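Local coordinates for GTP-sensing transcriptional pleiotropic repressor CodY (Clostridioides difficile, PDB 5N0L), which binds isoleucine in the pocket of its GAF domain and, as a sensor of GTP and branched-chain amino acids, probably represses many genes, at residues 6-9 against 10-14; 75-78 against 79-83; 82-85 against 86-89. All blocks are in the same frame, centred on the assembly; numbering follows the deposited sequence.

Contact 1 (6-9 against 10-14); sequences SEVL and QKTRK
Q10 N and K11 N bond to the carbonyls of S6 and E7 in the opening turn of helix 7-22, and T12 N and R13 N continue the same i to i+4 pattern onto V8 O and L9 O. S6 is the N-cap: its OG accepts from L9 N at 3.3 Å. The hydroxyl of T12 also turns back on the helix, OG1 giving a 2.9 Å bond to V8 O. That oxygen is gripped twice, T12 N and T12 OG1 reaching it from opposite faces of the carbonyl plane. L9 swings its CG anti to the backbone N (chi1 -176°), which carries the isobutyl group along the helix to R13; L9 CD2 sits over one face of the guanidinium, 3.7 Å from R13 CZ, offset toward its rim. On another flank the extended K11 chain passes E7, with K11 CE 3.8 Å from E7 CG. The ends, E7 OE1 and K11 NZ, stay 4.1 Å apart, beyond a salt bridge, and K11 NZ bonds instead to V39 O of a third subunit. R13 NH2 is salt-bridged to E148 of a second subunit, so L9 packs over a guanidinium already tied to another chain.

Contact 2 (75-78 against 79-83); sequences KKFS and DEYTQ
F77 and Y81 meet at right angles in the tightly packed half of this contact: the edge of the Y81 ring is directed at the face of the F77 ring, with centroids 5.9 Å apart and planes at 90°. The F77 ring also touches the tyrosine's CB, F77 CD2 lying 3.8 Å from Y81 CB. Both residues line the isoleucine pocket and touch the ligand; F77 also takes part in an edge-to-face pair with Y45, while Y81 OH is bonded to E107 and to the backbone N of E106. S78 is the N-cap of helix 79-85. Its OG, held between the backbone N and the carbonyl carbon (chi1 68°), accepts from Y81 N at 3.1 Å in a nearly straight bond, 165° at the hydrogen, and comes within 3.5 Å of Y81 CB. S78 O is gripped by two donors of T82, the backbone N at 2.9 Å and OG1 at 2.7 Å, the hydroxyl standing above the carbonyl plane. The outer side is much looser. D79 and E80 are exposed and bring little beyond their CB atoms to S78, E80 CB lying 4.0 Å from S78 OG. D79 OD1 takes a weak bond from Q83 NE2, one helical turn on.

Contact 3 (82-85 against 86-89); sequences TQNV and LKID
L86, K87 and I88 fold back on the end of helix 79-85, and a type I beta turn from V85 to I88 leads the chain out toward strand 92-95 of the GAF-domain sheet. The backbone bonds come first. Each spans three residues rather than the four of an alpha-helix: L86 N to Q83 O is weak, K87 N to N84 O measures 3.1 Å, and I88 N to V85 O, which closes the turn, measures 3.3 Å. The last two donors stand well above the planes of the carbonyls they use, K87 N by 61° and I88 N by 63°. Both V85 O and I88 O also accept from the guanidinium of R126 on strand 125-134, so one arginine ties the two ends of the turn to the central sheet.

Van der Waals packing of side chains is the second kind. L86 holds its CG anti to its own carbonyl carbon (chi1 -63°), and the branch leans back over the preceding turn against oxygens of T82 and Q83, L86 CG coming 3.5 Å from T82 O. Its CD1 reaches the side chain of Q83, 4.1 Å from OE1, where the two chains pass obliquely. The V85 side chain rests on T129 and F104, while I88 and N84 both touch I103 of helix 100-103.

Alongside N84, and pointing the same way, runs the extended chain of K87. The foot of this side chain lies against the same carbonyl that K87 N uses, K87 CB being 3.3 Å from N84 O.

Contacts 2 and 3 occupy successive parts of helix 79-85 and share T82 and Q83; their centres are 10 Å apart. Contact 2 sets the start of the helix beside the isoleucine, with the F77 side chain about 4 Å from the ligand, whereas contact 3, at the other end of this helical segment, lies farther off, the V85 side chain being about 7 Å from it. Contact 1 is remote: its centre is 30 Å from that of contact 2 and 38 Å from that of contact 3, with nearest atoms about 15 Å and 22 Å away. It meets two neighbouring subunits, while no other chain of the assembly touches contacts 2 or 3, so the subunit contacts of residues 6-14 lie well away from the ligand.

Contact 1 (6-9 against 10-14)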
loop_
_atom_site.group_PDB
_atom_site.type_symbol
_atom_site.label_atom_id
_atom_site.label_comp_id
_atom_site.label_asym_id
_atom_site.label_seq_id
_atom_site.Cartn_x
_atom_site.Cartn_y
_atom_site.Cartn_z
ATOM N N SER A 6 16.468 -25.797 22.453
ATOM C CA SER A 6 17.482 -24.963 23.045
ATOM C C SER A 6 16.792 -23.601 23.440
ATOM O O SER A 6 15.725 -23.249 22.858
ATOM C CB SER A 6 18.620 -24.702 22.060
ATOM O OG SER A 6 18.232 -23.831 20.971
ATOM N N GLU A 7 17.410 -22.922 24.362
ATOM C CA GLU A 7 16.946 -21.596 24.802
ATOM C C GLU A 7 16.834 -20.626 23.672
ATOM O O GLU A 7 15.725 -19.888 23.587
ATOM C CB GLU A 7 17.788 -21.006 25.979
ATOM C CG GLU A 7 17.024 -19.831 26.637
ATOM C CD GLU A 7 17.289 -19.564 28.151
ATOM O OE1 GLU A 7 18.467 -18.965 28.458
ATOM O OE2 GLU A 7 16.293 -19.745 29.035
ATOM N N VAL A 8 17.878 -20.546 22.832
ATOM C CA VAL A 8 17.802 -19.592 21.660
ATOM C C VAL A 8 16.618 -19.921 20.729
ATOM O O VAL A 8 15.917 -19.013 20.233
ATOM C CB VAL A 8 19.095 -19.420 20.850
ATOM C CG1 VAL A 8 19.503 -20.759 20.160
ATOM C CG2 VAL A 8 19.009 -18.318 19.801
ATOM N N LEU A 9 16.366 -21.209 20.499
ATOM C CA LEU A 9 15.239 -21.581 19.696
ATOM C C LEU A 9 13.894 -21.196 20.382
ATOM O O LEU A 9 12.959 -20.749 19.658
ATOM C CB LEU A 9 15.266 -23.037 19.277
ATOM C CG LEU A 9 14.178 -23.553 18.352
ATOM C CD1 LEU A 9 14.038 -22.723 17.069
ATOM C CD2 LEU A 9 14.475 -25.040 17.982
ATOM N N GLN A 10 13.793 -21.391 21.684
ATOM C CA GLN A 10 12.501 -21.110 22.396
ATOM C C GLN A 10 12.248 -19.618 22.366
ATOM O O GLN A 10 11.059 -19.197 22.249
ATOM C CB GLN A 10 12.489 -21.539 23.820
ATOM C CG GLN A 10 12.479 -23.083 23.987
ATOM C CD GLN A 10 12.446 -23.516 25.466
ATOM O OE1 GLN A 10 11.706 -22.920 26.297
ATOM N NE2 GLN A 10 13.223 -24.539 25.820
ATOM N N LYS A 11 13.302 -18.853 22.523
ATOM C CA LYS A 11 13.171 -17.321 22.504
ATOM C C LYS A 11 12.860 -16.828 21.113
ATOM O O LYS A 11 11.955 -16.005 20.962
ATOM C CB LYS A 11 14.381 -16.669 23.036
ATOM C CG LYS A 11 14.543 -16.830 24.514
ATOM C CD LYS A 11 15.852 -16.252 24.946
ATOM C CE LYS A 11 16.009 -16.183 26.491
ATOM N NZ LYS A 11 17.228 -15.440 26.813
ATOM N N THR A 12 13.507 -17.351 20.080
ATOM C CA THR A 12 13.175 -17.092 18.697
ATOM C C THR A 12 11.721 -17.422 18.437
ATOM O O THR A 12 11.009 -16.708 17.678
ATOM C CB THR A 12 14.137 -17.909 17.793
ATOM O OG1 THR A 12 15.445 -17.338 17.921
ATOM C CG2 THR A 12 13.716 -17.823 16.417
ATOM N N ARG A 13 11.242 -18.538 18.986
ATOM C CA ARG A 13 9.860 -18.969 18.724
ATOM C C ARG A 13 8.864 -17.935 19.362
ATOM O O ARG A 13 7.791 -17.663 18.781
ATOM C CB ARG A 13 9.631 -20.376 19.191
ATOM C CG ARG A 13 10.048 -21.305 18.053
ATOM C CD ARG A 13 10.275 -22.771 18.565
ATOM N NE ARG A 13 10.521 -23.589 17.414
ATOM C CZ ARG A 13 10.810 -24.914 17.503
ATOM N NH1 ARG A 13 10.830 -25.517 18.689
ATOM N NH2 ARG A 13 11.024 -25.626 16.389
ATOM N N LYS A 14 9.207 -17.385 20.508
ATOM C CA LYS A 14 8.401 -16.330 21.171
ATOM C C LYS A 14 8.381 -15.112 20.342
ATOM O O LYS A 14 7.262 -14.571 20.114
ATOM C CB LYS A 14 8.910 -16.007 22.547
ATOM C CG LYS A 14 8.489 -16.982 23.597
ATOM C CD LYS A 14 8.808 -16.549 25.049
ATOM C CE LYS A 14 9.044 -17.804 25.905
ATOM N NZ LYS A 14 8.819 -17.588 27.349
#

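Contact 2 (75-78 against 79-83)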
loop_
_atom_site.group_PDB
_atom_site.type_symbol
_atom_site.label_atom_id
_atom_site.label_comp_id
_atom_site.label_asym_id
_atom_site.label_seq_id
_atom_site.Cartn_x
_atom_site.Cartn_y
_atom_site.Cartn_z
ATOM N N LYS A 75 -1.535 -3.533 25.810
ATOM C CA LYS A 75 -2.534 -2.708 26.450
ATOM C C LYS A 75 -3.928 -2.959 25.858
ATOM O O LYS A 75 -4.137 -2.979 24.646
ATOM C CB LYS A 75 -2.148 -1.278 26.308
ATOM C CG LYS A 75 -0.865 -0.889 27.002
ATOM C CD LYS A 75 -0.631 0.634 26.822
ATOM C CE LYS A 75 0.810 1.060 27.000
ATOM N NZ LYS A 75 1.487 0.280 28.053
ATOM N N LYS A 76 -4.874 -3.199 26.735
ATOM C CA LYS A 76 -6.239 -3.551 26.324
ATOM C C LYS A 76 -7.252 -3.103 27.374
ATOM O O LYS A 76 -6.923 -2.726 28.497
ATOM C CB LYS A 76 -6.443 -5.057 26.101
ATOM C CG LYS A 76 -6.085 -5.874 27.325
ATOM C CD LYS A 76 -6.004 -7.360 26.977
ATOM C CE LYS A 76 -6.131 -8.087 28.290
ATOM N NZ LYS A 76 -5.948 -9.596 28.247
ATOM N N PHE A 77 -8.515 -3.144 26.957
ATOM C CA PHE A 77 -9.644 -3.184 27.918
ATOM C C PHE A 77 -9.933 -4.636 28.327
ATOM O O PHE A 77 -9.675 -5.604 27.562
ATOM C CB PHE A 77 -10.950 -2.558 27.380
ATOM C CG PHE A 77 -11.021 -1.032 27.509
ATOM C CD1 PHE A 77 -10.027 -0.230 28.013
ATOM C CD2 PHE A 77 -12.162 -0.475 26.971
ATOM C CE1 PHE A 77 -10.176 1.207 28.098
ATOM C CE2 PHE A 77 -12.303 0.931 27.071
ATOM C CZ PHE A 77 -11.330 1.723 27.577
ATOM N N SER A 78 -10.524 -4.767 29.468
ATOM C CA SER A 78 -10.975 -6.079 29.999
ATOM C C SER A 78 -11.990 -6.615 29.007
ATOM O O SER A 78 -12.506 -5.887 28.170
ATOM C CB SER A 78 -11.637 -5.964 31.345
ATOM O OG SER A 78 -12.938 -5.247 31.222
ATOM N N ASP A 79 -12.202 -7.895 28.987
ATOM C CA ASP A 79 -13.179 -8.448 28.128
ATOM C C ASP A 79 -14.587 -7.843 28.364
ATOM O O ASP A 79 -15.304 -7.649 27.413
ATOM C CB ASP A 79 -13.249 -9.986 28.280
ATOM C CG ASP A 79 -14.170 -10.611 27.195
ATOM O OD1 ASP A 79 -13.916 -10.506 25.902
ATOM O OD2 ASP A 79 -15.147 -11.209 27.623
ATOM N N GLU A 80 -14.974 -7.626 29.613
ATOM C CA GLU A 80 -16.301 -7.055 29.929
ATOM C C GLU A 80 -16.422 -5.653 29.308
ATOM O O GLU A 80 -17.479 -5.353 28.695
ATOM C CB GLU A 80 -16.496 -7.006 31.416
ATOM C CG GLU A 80 -17.754 -6.310 31.912
ATOM C CD GLU A 80 -18.391 -6.934 33.118
ATOM O OE1 GLU A 80 -17.657 -7.093 34.092
ATOM O OE2 GLU A 80 -19.642 -7.179 33.130
ATOM N N TYR A 81 -15.393 -4.840 29.453
ATOM C CA TYR A 81 -15.435 -3.463 28.851
ATOM C C TYR A 81 -15.438 -3.539 27.344
ATOM O O TYR A 81 -16.164 -2.793 26.675
ATOM C CB TYR A 81 -14.292 -2.599 29.343
ATOM C CG TYR A 81 -14.414 -2.022 30.760
ATOM C CD1 TYR A 81 -15.219 -2.598 31.751
ATOM C CD2 TYR A 81 -13.754 -0.837 31.112
ATOM C CE1 TYR A 81 -15.324 -2.030 33.018
ATOM C CE2 TYR A 81 -13.897 -0.238 32.404
ATOM C CZ TYR A 81 -14.671 -0.843 33.334
ATOM O OH TYR A 81 -14.870 -0.289 34.580
ATOM N N THR A 82 -14.634 -4.447 26.762
ATOM C CA THR A 82 -14.586 -4.643 25.381
ATOM C C THR A 82 -15.915 -4.992 24.772
ATOM O O THR A 82 -16.239 -4.390 23.729
ATOM C CB THR A 82 -13.509 -5.751 25.078
ATOM O OG1 THR A 82 -12.245 -5.276 25.583
ATOM C CG2 THR A 82 -13.444 -6.026 23.586
ATOM N N GLN A 83 -16.632 -5.977 25.378
ATOM C CA GLN A 83 -17.985 -6.457 24.998
ATOM C C GLN A 83 -19.026 -5.333 25.143
ATOM O O GLN A 83 -19.921 -5.184 24.164
ATOM C CB GLN A 83 -18.401 -7.788 25.438
ATOM C CG GLN A 83 -17.307 -8.828 25.004
ATOM C CD GLN A 83 -16.890 -8.899 23.551
ATOM O OE1 GLN A 83 -17.735 -8.911 22.592
ATOM N NE2 GLN A 83 -15.560 -9.095 23.331
#

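Contact 3 (82-85 against 86-89)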
loop_
_atom_site.group_PDB
_atom_site.type_symbol
_atom_site.label_atom_id
_atom_site.label_comp_id
_atom_site.label_asym_id
_atom_site.label_seq_id
_atom_site.Cartn_x
_atom_site.Cartn_y
_atom_site.Cartn_z
ATOM N N THR A 82 -14.634 -4.447 26.762
ATOM C CA THR A 82 -14.586 -4.643 25.381
ATOM C C THR A 82 -15.915 -4.992 24.772
ATOM O O THR A 82 -16.239 -4.390 23.729
ATOM C CB THR A 82 -13.509 -5.751 25.078
ATOM O OG1 THR A 82 -12.245 -5.276 25.583
ATOM C CG2 THR A 82 -13.444 -6.026 23.586
ATOM N N GLN A 83 -16.632 -5.977 25.378
ATOM C CA GLN A 83 -17.985 -6.457 24.998
ATOM C C GLN A 83 -19.026 -5.333 25.143
ATOM O O GLN A 83 -19.921 -5.184 24.164
ATOM C CB GLN A 83 -18.401 -7.788 25.438
ATOM C CG GLN A 83 -17.307 -8.828 25.004
ATOM C CD GLN A 83 -16.890 -8.899 23.551
ATOM O OE1 GLN A 83 -17.735 -8.911 22.592
ATOM N NE2 GLN A 83 -15.560 -9.095 23.331
ATOM N N ASN A 84 -18.889 -4.650 26.235
ATOM C CA ASN A 84 -19.930 -3.662 26.553
ATOM C C ASN A 84 -19.882 -2.464 25.640
ATOM O O ASN A 84 -20.978 -1.999 25.261
ATOM C CB ASN A 84 -19.889 -3.260 27.988
ATOM C CG ASN A 84 -20.361 -4.360 28.947
ATOM O OD1 ASN A 84 -20.178 -4.194 30.189
ATOM N ND2 ASN A 84 -20.975 -5.444 28.431
ATOM N N VAL A 85 -18.714 -1.976 25.237
ATOM C CA VAL A 85 -18.704 -0.817 24.314
ATOM C C VAL A 85 -19.321 -1.124 22.943
ATOM O O VAL A 85 -19.816 -0.220 22.221
ATOM C CB VAL A 85 -17.369 -0.075 24.250
ATOM C CG1 VAL A 85 -16.966 0.494 25.605
ATOM C CG2 VAL A 85 -16.252 -0.956 23.613
ATOM N N LEU A 86 -19.294 -2.416 22.498
ATOM C CA LEU A 86 -19.802 -2.764 21.243
ATOM C C LEU A 86 -21.359 -2.852 21.243
ATOM O O LEU A 86 -21.975 -2.973 20.186
ATOM C CB LEU A 86 -19.194 -4.098 20.789
ATOM C CG LEU A 86 -17.672 -4.012 20.612
ATOM C CD1 LEU A 86 -17.145 -5.471 20.371
ATOM C CD2 LEU A 86 -17.250 -3.168 19.426
ATOM N N LYS A 87 -21.961 -2.782 22.429
ATOM C CA LYS A 87 -23.441 -2.756 22.590
ATOM C C LYS A 87 -23.969 -1.350 22.287
ATOM O O LYS A 87 -25.178 -1.232 22.087
ATOM C CB LYS A 87 -23.862 -3.066 24.032
ATOM C CG LYS A 87 -23.504 -4.456 24.510
ATOM C CD LYS A 87 -23.699 -4.660 25.963
ATOM C CE LYS A 87 -23.303 -6.072 26.353
ATOM N NZ LYS A 87 -23.763 -6.452 27.682
ATOM N N ILE A 88 -23.089 -0.375 22.197
ATOM C CA ILE A 88 -23.428 1.055 21.884
ATOM C C ILE A 88 -23.281 1.244 20.369
ATOM O O ILE A 88 -22.195 1.147 19.841
ATOM C CB ILE A 88 -22.478 2.002 22.678
ATOM C CG1 ILE A 88 -22.653 1.865 24.245
ATOM C CG2 ILE A 88 -22.605 3.494 22.270
ATOM C CD1 ILE A 88 -21.572 2.389 25.142
ATOM N N ASP A 89 -24.379 1.527 19.642
ATOM C CA ASP A 89 -24.295 1.683 18.168
ATOM C C ASP A 89 -24.305 3.112 17.630
ATOM O O ASP A 89 -24.076 3.310 16.473
ATOM C CB ASP A 89 -25.386 0.875 17.449
ATOM C CG ASP A 89 -26.777 1.497 17.558
ATOM O OD1 ASP A 89 -27.127 2.142 18.580
ATOM O OD2 ASP A 89 -27.522 1.344 16.575
#